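Local coordinates for trimeric intracellular cation channel type 1B.2 (Caenorhabditis elegans, PDB 5EIK), which forms a homotrimeric potassium channel of intracellular membranes, binds PIP2 and may supply counter-ion current during calcium release, at residues A[62-67]-A[98-102]. Residues are numbered along the deposited sequence; the frame is centred on the assembly and turned at random.
Sequences CWLSCM and GSIVW. With CPL (1-palmitoyl-2-linoleoyl-sn-glycero-3-phosphocholine), chain C.
Trp102 is the knob of a knobs-into-holes contact between the second and third transmembrane segments of the TRIC channel, seated among Cys62, Trp63, Cys66 and Met67. The two short helical pieces run at 122° to each other, with axes 10.1 Å apart at closest approach. A chi1 near 160° sets CG of Trp102 opposite the backbone N and carries the indole across to segment 62-67 of helix 59-70, where NE1 donates an almost straight hydrogen bond to SG of Cys62 (3.3 Å), the sulfur lying in the ring plane. Cys66 approaches the same pyrrole side obliquely, its SG 3.4 Å from Trp102 CD1. Trp63 meets a face of this indole: its CB sits over the six-membered ring, 3.7 Å from the centroid, and its CD1 edge points at Trp102 CE3 in a T-shaped stack with planes at 79°. NE1 of Trp63 donates a hydrogen bond to Ser99 OG (3.0 Å), which lies close to the plane of the Trp63 ring; that hydroxyl is also hydrogen-bonded to the carbonyl of Ile95, one turn back. Met67, bent at chi2 and chi3, swings CE to within 3.4 Å of Gly98 O, where the glycine leaves room for the methyl. With an alanine at Trp102, a gap would probably open between the helices, leaving Cys62 SG without its N-H donor and CB and CD1 of Trp63 without the ring face they rest on. Beyond the pair, Ser99 and Ile100 line the phosphatidylcholine site, Cys66 packs on Cys40 and Val43 of helix 30-47, and Trp63 touches Leu154 of a neighbouring subunit.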
loop_
_atom_site.group_PDB
_atom_site.type_symbol
_atom_site.label_atom_id
_atom_site.label_comp_id
_atom_site.label_asym_id
_atom_site.label_seq_id
_atom_site.Cartn_x
_atom_site.Cartn_y
_atom_site.Cartn_z
ATOM N N CYS A 62 -18.113 2.071 8.615
ATOM C CA CYS A 62 -18.443 0.691 8.920
ATOM C C CYS A 62 -18.735 -0.059 7.616
ATOM O O CYS A 62 -18.216 -1.153 7.390
ATOM C CB CYS A 62 -19.660 0.634 9.849
ATOM S SG CYS A 62 -20.081 -1.042 10.411
ATOM N N TRP A 63 -19.561 0.530 6.758
ATOM C CA TRP A 63 -19.879 -0.109 5.491
ATOM C C TRP A 63 -18.598 -0.387 4.703
ATOM O O TRP A 63 -18.425 -1.475 4.156
ATOM C CB TRP A 63 -20.793 0.782 4.652
ATOM C CG TRP A 63 -20.965 0.301 3.248
ATOM C CD1 TRP A 63 -21.791 -0.698 2.816
ATOM C CD2 TRP A 63 -20.246 0.756 2.091
ATOM N NE1 TRP A 63 -21.631 -0.896 1.465
ATOM C CE2 TRP A 63 -20.691 -0.019 0.993
ATOM C CE3 TRP A 63 -19.267 1.740 1.873
ATOM C CZ2 TRP A 63 -20.190 0.156 -0.306
ATOM C CZ3 TRP A 63 -18.762 1.920 0.573
ATOM C CH2 TRP A 63 -19.229 1.127 -0.497
ATOM N N LEU A 64 -17.708 0.600 4.659
ATOM C CA LEU A 64 -16.454 0.481 3.934
ATOM C C LEU A 64 -15.575 -0.632 4.491
ATOM O O LEU A 64 -15.015 -1.426 3.741
ATOM C CB LEU A 64 -15.682 1.804 3.978
ATOM C CG LEU A 64 -14.342 1.757 3.241
ATOM C CD1 LEU A 64 -14.591 1.460 1.778
ATOM C CD2 LEU A 64 -13.606 3.066 3.402
ATOM N N SER A 65 -15.450 -0.683 5.811
ATOM C CA SER A 65 -14.653 -1.718 6.442
ATOM C C SER A 65 -15.137 -3.102 6.014
ATOM O O SER A 65 -14.333 -4.000 5.778
ATOM C CB SER A 65 -14.736 -1.597 7.963
ATOM O OG SER A 65 -14.253 -0.342 8.393
ATOM N N CYS A 66 -16.447 -3.277 5.902
ATOM C CA CYS A 66 -16.977 -4.574 5.515
ATOM C C CYS A 66 -16.825 -4.875 4.028
ATOM O O CYS A 66 -16.573 -6.016 3.645
ATOM C CB CYS A 66 -18.448 -4.687 5.937
ATOM S SG CYS A 66 -18.650 -4.908 7.724
ATOM N N MET A 67 -16.971 -3.865 3.181
ATOM C CA MET A 67 -16.822 -4.104 1.759
ATOM C C MET A 67 -15.364 -4.468 1.454
ATOM O O MET A 67 -15.095 -5.377 0.662
ATOM C CB MET A 67 -17.233 -2.866 0.957
ATOM C CG MET A 67 -18.712 -2.538 1.033
ATOM S SD MET A 67 -19.824 -3.880 0.467
ATOM C CE MET A 67 -20.197 -4.720 2.041
ATOM N N GLY A 98 -23.653 -7.584 -0.898
ATOM C CA GLY A 98 -22.745 -7.379 0.212
ATOM C C GLY A 98 -23.200 -6.267 1.141
ATOM O O GLY A 98 -23.109 -6.381 2.366
ATOM N N SER A 99 -23.689 -5.181 0.563
ATOM C CA SER A 99 -24.168 -4.064 1.371
ATOM C C SER A 99 -25.434 -4.450 2.147
ATOM O O SER A 99 -25.629 -4.029 3.296
ATOM C CB SER A 99 -24.458 -2.866 0.476
ATOM O OG SER A 99 -23.334 -2.581 -0.328
ATOM N N ILE A 100 -26.290 -5.254 1.525
ATOM C CA ILE A 100 -27.519 -5.685 2.184
ATOM C C ILE A 100 -27.192 -6.571 3.380
ATOM O O ILE A 100 -27.746 -6.395 4.468
ATOM C CB ILE A 100 -28.435 -6.425 1.210
ATOM C CG1 ILE A 100 -29.010 -5.428 0.202
ATOM C CG2 ILE A 100 -29.561 -7.123 1.965
ATOM C CD1 ILE A 100 -29.797 -6.079 -0.923
ATOM N N VAL A 101 -26.276 -7.511 3.184
ATOM C CA VAL A 101 -25.872 -8.388 4.272
ATOM C C VAL A 101 -25.293 -7.538 5.400
ATOM O O VAL A 101 -25.647 -7.717 6.566
ATOM C CB VAL A 101 -24.815 -9.424 3.812
ATOM C CG1 VAL A 101 -24.148 -10.072 5.020
ATOM C CG2 VAL A 101 -25.479 -10.492 2.946
ATOM N N TRP A 102 -24.404 -6.610 5.048
ATOM C CA TRP A 102 -23.785 -5.726 6.033
ATOM C C TRP A 102 -24.857 -4.950 6.802
ATOM O O TRP A 102 -24.790 -4.824 8.026
ATOM C CB TRP A 102 -22.827 -4.738 5.357
ATOM C CG TRP A 102 -22.545 -3.530 6.200
ATOM C CD1 TRP A 102 -21.694 -3.454 7.274
ATOM C CD2 TRP A 102 -23.192 -2.259 6.109
ATOM N NE1 TRP A 102 -21.780 -2.211 7.860
ATOM C CE2 TRP A 102 -22.690 -1.456 7.169
ATOM C CE3 TRP A 102 -24.151 -1.718 5.240
ATOM C CZ2 TRP A 102 -23.114 -0.140 7.381
ATOM C CZ3 TRP A 102 -24.576 -0.401 5.450
ATOM C CH2 TRP A 102 -24.055 0.370 6.513
HETATM C C1 CPL C . -30.611 2.382 4.038
HETATM C C2 CPL C . -31.135 0.929 3.668
HETATM C C3 CPL C . -29.966 -0.081 3.457
HETATM C C4 CPL C . -28.154 2.924 7.474
HETATM C C5 CPL C . -28.103 4.025 8.546
HETATM C C6 CPL C . -28.854 2.573 10.629
HETATM C C7 CPL C . -27.084 4.393 10.768
HETATM C C8 CPL C . -28.945 4.493 10.320
HETATM C C11 CPL C . -28.842 -0.823 1.263
HETATM C C12 CPL C . -29.107 -0.805 -0.264
HETATM C C13 CPL C . -30.613 -0.716 -0.665
HETATM C C14 CPL C . -31.112 -1.917 -1.506
HETATM C C15 CPL C . -32.389 -1.644 -2.348
HETATM C C16 CPL C . -32.465 -2.542 -3.625
HETATM C C17 CPL C . -32.456 -4.055 -3.365
HETATM C C18 CPL C . -33.885 -4.731 -3.468
HETATM C C19 CPL C . -34.251 -5.795 -2.345
HETATM C C20 CPL C . -34.184 -7.312 -2.702
HETATM C C21 CPL C . -32.922 -8.059 -2.238
HETATM C C22 CPL C . -33.102 -8.720 -0.858
HETATM C C23 CPL C . -32.463 -10.077 -0.661
HETATM C C24 CPL C . -32.011 -10.353 0.796
HETATM C C25 CPL C . -30.663 -11.092 0.842
HETATM C C26 CPL C . -30.325 -11.507 2.255
HETATM C C31 CPL C . -33.491 -0.011 4.559
HETATM C C32 CPL C . -33.866 -0.669 3.227
HETATM C C33 CPL C . -35.013 -1.730 3.395
HETATM C C34 CPL C . -36.204 -1.457 2.467
HETATM C C35 CPL C . -36.319 -2.433 1.270
HETATM C C36 CPL C . -36.674 -1.703 -0.049
HETATM C C37 CPL C . -37.459 -2.548 -1.051
HETATM C C38 CPL C . -38.629 -1.818 -1.663
HETATM C C39 CPL C . -39.866 -2.745 -1.648
HETATM C C40 CPL C . -41.108 -2.399 -1.233
HETATM C C41 CPL C . -41.815 -1.088 -1.592
HETATM C C42 CPL C . -42.480 -1.262 -2.970
HETATM C C43 CPL C . -42.176 -0.472 -4.036
HETATM C C44 CPL C . -40.878 -0.603 -4.813
HETATM C C45 CPL C . -39.972 0.630 -4.756
HETATM N N CPL C . -27.929 3.519 9.946
HETATM O O2 CPL C . -32.083 0.505 4.738
HETATM O O3 CPL C . -29.488 0.247 2.111
HETATM O O11 CPL C . -28.092 -1.721 1.776
HETATM O O31 CPL C . -34.343 0.091 5.471
HETATM O O1P CPL C . -27.765 3.781 3.846
HETATM O O2P CPL C . -29.282 4.804 5.575
HETATM O O3P CPL C . -29.503 2.280 5.048
HETATM O O4P CPL C . -27.417 3.218 6.255
HETATM P P CPL C . -28.516 3.551 5.166
#